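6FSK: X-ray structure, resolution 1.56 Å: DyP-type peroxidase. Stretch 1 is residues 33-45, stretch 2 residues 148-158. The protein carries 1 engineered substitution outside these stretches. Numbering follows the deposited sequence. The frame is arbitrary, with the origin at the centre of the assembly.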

# COMPACT_ATOMS: atom_id res chain seq x y z
N GLN A 33 19.93 -20.60 -17.11
CA GLN A 33 18.86 -20.68 -18.02
C GLN A 33 17.83 -19.53 -17.80
O GLN A 33 17.24 -19.03 -18.73
CB GLN A 33 18.13 -21.96 -17.80
CG GLN A 33 17.09 -22.20 -18.86
CD GLN A 33 16.44 -23.56 -18.67
OE1 GLN A 33 16.44 -24.13 -17.55
NE2 GLN A 33 15.90 -24.09 -19.75
N PHE A 34 17.67 -19.19 -16.53
CA PHE A 34 16.80 -18.07 -16.17
C PHE A 34 17.27 -16.81 -16.85
O PHE A 34 16.47 -16.07 -17.48
CB PHE A 34 16.74 -17.86 -14.65
CG PHE A 34 15.91 -16.65 -14.25
CD1 PHE A 34 14.55 -16.74 -14.24
CD2 PHE A 34 16.50 -15.43 -13.95
CE1 PHE A 34 13.77 -15.62 -13.93
CE2 PHE A 34 15.75 -14.35 -13.55
CZ PHE A 34 14.38 -14.46 -13.55
N LYS A 35 18.58 -16.58 -16.77
CA LYS A 35 19.11 -15.34 -17.38
C LYS A 35 19.00 -15.38 -18.86
O LYS A 35 18.66 -14.42 -19.48
CB LYS A 35 20.51 -15.06 -16.92
CG LYS A 35 20.67 -14.80 -15.44
CD LYS A 35 22.10 -14.42 -15.13
CE LYS A 35 22.27 -14.35 -13.65
NZ LYS A 35 23.51 -13.65 -13.22
N ALA A 36 19.17 -16.55 -19.50
CA ALA A 36 18.95 -16.60 -20.93
C ALA A 36 17.45 -16.33 -21.28
O ALA A 36 17.13 -15.65 -22.24
CB ALA A 36 19.40 -17.97 -21.47
N ASN A 37 16.50 -16.91 -20.48
CA ASN A 37 15.12 -16.74 -20.74
C ASN A 37 14.65 -15.24 -20.52
O ASN A 37 13.80 -14.70 -21.20
CB ASN A 37 14.30 -17.65 -19.82
CG ASN A 37 14.47 -19.12 -20.09
OD1 ASN A 37 15.02 -19.56 -21.14
ND2 ASN A 37 14.04 -19.90 -19.16
N MET A 38 15.32 -14.62 -19.57
CA MET A 38 15.05 -13.23 -19.23
C MET A 38 15.23 -12.35 -20.45
O MET A 38 14.50 -11.39 -20.68
CB MET A 38 15.94 -12.71 -18.15
CG MET A 38 15.43 -13.02 -16.75
SD MET A 38 13.89 -12.21 -16.26
CE MET A 38 14.36 -10.46 -16.16
N ALA A 39 16.15 -12.70 -21.32
CA ALA A 39 16.26 -11.88 -22.54
C ALA A 39 15.07 -11.79 -23.42
O ALA A 39 14.81 -10.78 -24.06
CB ALA A 39 17.48 -12.36 -23.34
N HIS A 40 14.28 -12.86 -23.46
CA HIS A 40 13.09 -12.90 -24.17
C HIS A 40 11.92 -12.28 -23.43
O HIS A 40 10.98 -11.85 -24.06
CB HIS A 40 12.75 -14.35 -24.49
CG HIS A 40 13.69 -14.92 -25.49
ND1 HIS A 40 14.73 -15.74 -25.15
CD2 HIS A 40 13.81 -14.64 -26.81
CE1 HIS A 40 15.42 -16.02 -26.25
NE2 HIS A 40 14.89 -15.36 -27.26
N PHE A 41 11.99 -12.28 -22.10
CA PHE A 41 10.95 -11.68 -21.26
C PHE A 41 11.01 -10.15 -21.29
O PHE A 41 9.97 -9.50 -21.35
CB PHE A 41 11.13 -12.18 -19.84
CG PHE A 41 10.13 -11.61 -18.82
CD1 PHE A 41 8.80 -11.43 -19.11
CD2 PHE A 41 10.59 -11.27 -17.61
CE1 PHE A 41 7.91 -10.94 -18.15
CE2 PHE A 41 9.72 -10.80 -16.62
CZ PHE A 41 8.41 -10.59 -16.96
N ILE A 42 12.19 -9.57 -21.26
CA ILE A 42 12.33 -8.14 -21.03
C ILE A 42 11.54 -7.26 -21.99
O ILE A 42 10.89 -6.29 -21.60
CB ILE A 42 13.84 -7.75 -20.92
CG1 ILE A 42 14.42 -8.23 -19.62
CG2 ILE A 42 14.03 -6.21 -21.08
CD1 ILE A 42 15.94 -8.33 -19.62
N PRO A 43 11.47 -7.57 -23.31
CA PRO A 43 10.68 -6.75 -24.23
C PRO A 43 9.18 -6.72 -24.00
O PRO A 43 8.53 -5.86 -24.55
CB PRO A 43 10.99 -7.36 -25.62
CG PRO A 43 12.21 -8.06 -25.43
CD PRO A 43 12.27 -8.57 -24.03
N HIS A 44 8.64 -7.65 -23.17
CA HIS A 44 7.27 -7.63 -22.74
C HIS A 44 6.96 -6.66 -21.57
O HIS A 44 5.77 -6.39 -21.33
CB HIS A 44 6.89 -9.00 -22.22
CG HIS A 44 6.65 -10.00 -23.30
ND1 HIS A 44 7.64 -10.80 -23.84
CD2 HIS A 44 5.52 -10.32 -23.95
CE1 HIS A 44 7.13 -11.55 -24.80
NE2 HIS A 44 5.84 -11.30 -24.87
N ILE A 45 7.97 -6.15 -20.89
CA ILE A 45 7.74 -5.37 -19.63
C ILE A 45 7.18 -4.00 -19.93
O ILE A 45 7.70 -3.32 -20.84
CB ILE A 45 9.01 -5.31 -18.80
CG1 ILE A 45 9.38 -6.70 -18.36
CG2 ILE A 45 8.87 -4.39 -17.57
CD1 ILE A 45 10.72 -6.82 -17.72
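Stretch 2 148-158: KKLDEIKHIFG

Stretch 2 is helical from Lys-148 to Ile-156, continuing a helix that begins earlier in the chain, and it runs roughly against the helix of stretch 1: the N-to-C directions make an angle of 144° and the axes approach to 9.8 Å. Because the directions oppose, the end of stretch 2 meets the first helix while its earlier turns reach His-44, in the 3-10 segment that follows. The backbones come nearest at Asn-37 CA and Phe-157 CA, 5.8 Å apart. Gly-158, with positive phi, closes the helix in a Schellman motif, a conformation that favours glycine in itself.

Aromatic packing centres on Phe-157, the residue most covered by stretch 1. In the m rotamer, its ring is received by four side chains. The Phe-34 ring is near parallel but slid aside, with Phe-34 CE1 3.4 Å from Phe-157 CE1; the Phe-41 ring offers a face to its edge, in an offset pair with planes at 74°; Met-38 SD lies at its edge, 3.7 Å from Phe-157 CZ; and Asn-37 CB lies 3.6 Å from Phe-157 CD1.

Aliphatic contacts extend the seam. Ile-153 CD1 serves two rings at once, lying at the edge of Phe-41, 3.5 Å from its CD1, and over the face of His-44 in a CH-pi contact, 3.9 Å from His-44 CG. Ile-156 CD1 reaches His-40 O at 3.8 Å and His-44 CE1 at 3.9 Å.

Polar contact across the pair is sparse. His-44 NE2 donates a weak hydrogen bond to Glu-152 OE2 at 3.3 Å, while a salt bridge from Lys-149 NZ to Glu-152 OE1, also 3.3 Å, ties the carboxylate to its own helix. Asn-37 ND2 lies 3.4 Å from Ile-156 O, but the angle is too poor for a hydrogen bond. The rule here is an apolar seam with one weak polar link at its margin.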

# COMPACT_ATOMS: atom_id res chain seq x y z
N LYS A 148 -3.87 -14.97 -20.77
CA LYS A 148 -3.16 -15.11 -22.04
C LYS A 148 -1.75 -14.57 -21.97
O LYS A 148 -0.79 -15.23 -22.43
CB LYS A 148 -3.96 -14.45 -23.16
CG LYS A 148 -3.26 -14.42 -24.53
CD LYS A 148 -4.12 -13.70 -25.57
CE LYS A 148 -3.51 -13.89 -26.94
NZ LYS A 148 -4.28 -13.13 -27.97
N LYS A 149 -1.58 -13.38 -21.39
CA LYS A 149 -0.27 -12.82 -21.25
C LYS A 149 0.56 -13.61 -20.23
O LYS A 149 1.73 -13.88 -20.46
CB LYS A 149 -0.37 -11.33 -20.85
CG LYS A 149 0.99 -10.68 -20.65
CD LYS A 149 1.92 -10.71 -21.86
CE LYS A 149 1.28 -9.94 -22.95
NZ LYS A 149 2.34 -9.69 -24.03
N LEU A 150 -0.01 -13.98 -19.08
CA LEU A 150 0.75 -14.76 -18.15
C LEU A 150 1.21 -16.11 -18.73
O LEU A 150 2.33 -16.56 -18.48
CB LEU A 150 -0.01 -14.88 -16.81
CG LEU A 150 0.72 -15.56 -15.68
CD1 LEU A 150 2.05 -14.94 -15.34
CD2 LEU A 150 -0.20 -15.50 -14.46
N ASP A 151 0.33 -16.79 -19.50
CA ASP A 151 0.74 -18.09 -20.14
C ASP A 151 1.91 -17.87 -21.09
O ASP A 151 2.80 -18.68 -21.14
CB ASP A 151 -0.43 -18.65 -20.93
CG ASP A 151 -1.46 -19.26 -20.06
OD1 ASP A 151 -1.25 -19.35 -18.84
OD2 ASP A 151 -2.52 -19.67 -20.61
N GLU A 152 1.93 -16.76 -21.82
CA GLU A 152 3.03 -16.44 -22.70
C GLU A 152 4.33 -16.26 -21.92
O GLU A 152 5.42 -16.78 -22.28
CB GLU A 152 2.62 -15.21 -23.50
CG GLU A 152 3.58 -14.75 -24.55
CD GLU A 152 3.03 -13.54 -25.29
OE1 GLU A 152 2.07 -12.86 -24.79
OE2 GLU A 152 3.66 -13.25 -26.34
N ILE A 153 4.27 -15.60 -20.77
CA ILE A 153 5.44 -15.44 -19.96
C ILE A 153 5.89 -16.73 -19.34
O ILE A 153 7.06 -17.05 -19.34
CB ILE A 153 5.23 -14.34 -18.84
CG1 ILE A 153 4.80 -13.01 -19.44
CG2 ILE A 153 6.45 -14.12 -17.98
CD1 ILE A 153 5.77 -12.50 -20.49
N LYS A 154 4.95 -17.54 -18.84
CA LYS A 154 5.33 -18.80 -18.29
C LYS A 154 6.07 -19.68 -19.32
O LYS A 154 7.01 -20.40 -18.95
CB LYS A 154 4.11 -19.51 -17.77
CG LYS A 154 3.68 -18.78 -16.53
CD LYS A 154 2.65 -19.49 -15.69
CE LYS A 154 1.33 -19.67 -16.22
NZ LYS A 154 0.60 -19.89 -14.88
N HIS A 155 5.55 -19.63 -20.54
CA HIS A 155 6.17 -20.38 -21.68
C HIS A 155 7.63 -19.98 -21.92
O HIS A 155 8.53 -20.82 -22.09
CB HIS A 155 5.34 -20.22 -22.93
CG HIS A 155 5.80 -21.11 -24.04
ND1 HIS A 155 6.59 -20.66 -25.09
CD2 HIS A 155 5.61 -22.43 -24.26
CE1 HIS A 155 6.83 -21.66 -25.92
NE2 HIS A 155 6.27 -22.75 -25.42
N ILE A 156 7.91 -18.68 -21.83
CA ILE A 156 9.31 -18.24 -21.90
C ILE A 156 10.25 -18.90 -20.88
O ILE A 156 11.42 -19.17 -21.13
CB ILE A 156 9.39 -16.68 -21.74
CG1 ILE A 156 8.75 -16.03 -22.94
CG2 ILE A 156 10.81 -16.21 -21.51
CD1 ILE A 156 8.55 -14.53 -22.75
N PHE A 157 9.78 -19.13 -19.65
CA PHE A 157 10.59 -19.68 -18.61
C PHE A 157 10.38 -21.21 -18.45
O PHE A 157 10.86 -21.82 -17.50
CB PHE A 157 10.34 -18.99 -17.27
CG PHE A 157 10.77 -17.54 -17.25
CD1 PHE A 157 12.08 -17.21 -17.04
CD2 PHE A 157 9.80 -16.56 -17.48
CE1 PHE A 157 12.48 -15.83 -17.09
CE2 PHE A 157 10.17 -15.23 -17.48
CZ PHE A 157 11.50 -14.86 -17.35
N GLY A 158 9.57 -21.76 -19.30
CA GLY A 158 9.36 -23.23 -19.38
C GLY A 158 8.62 -23.76 -18.18
O GLY A 158 8.76 -24.93 -17.84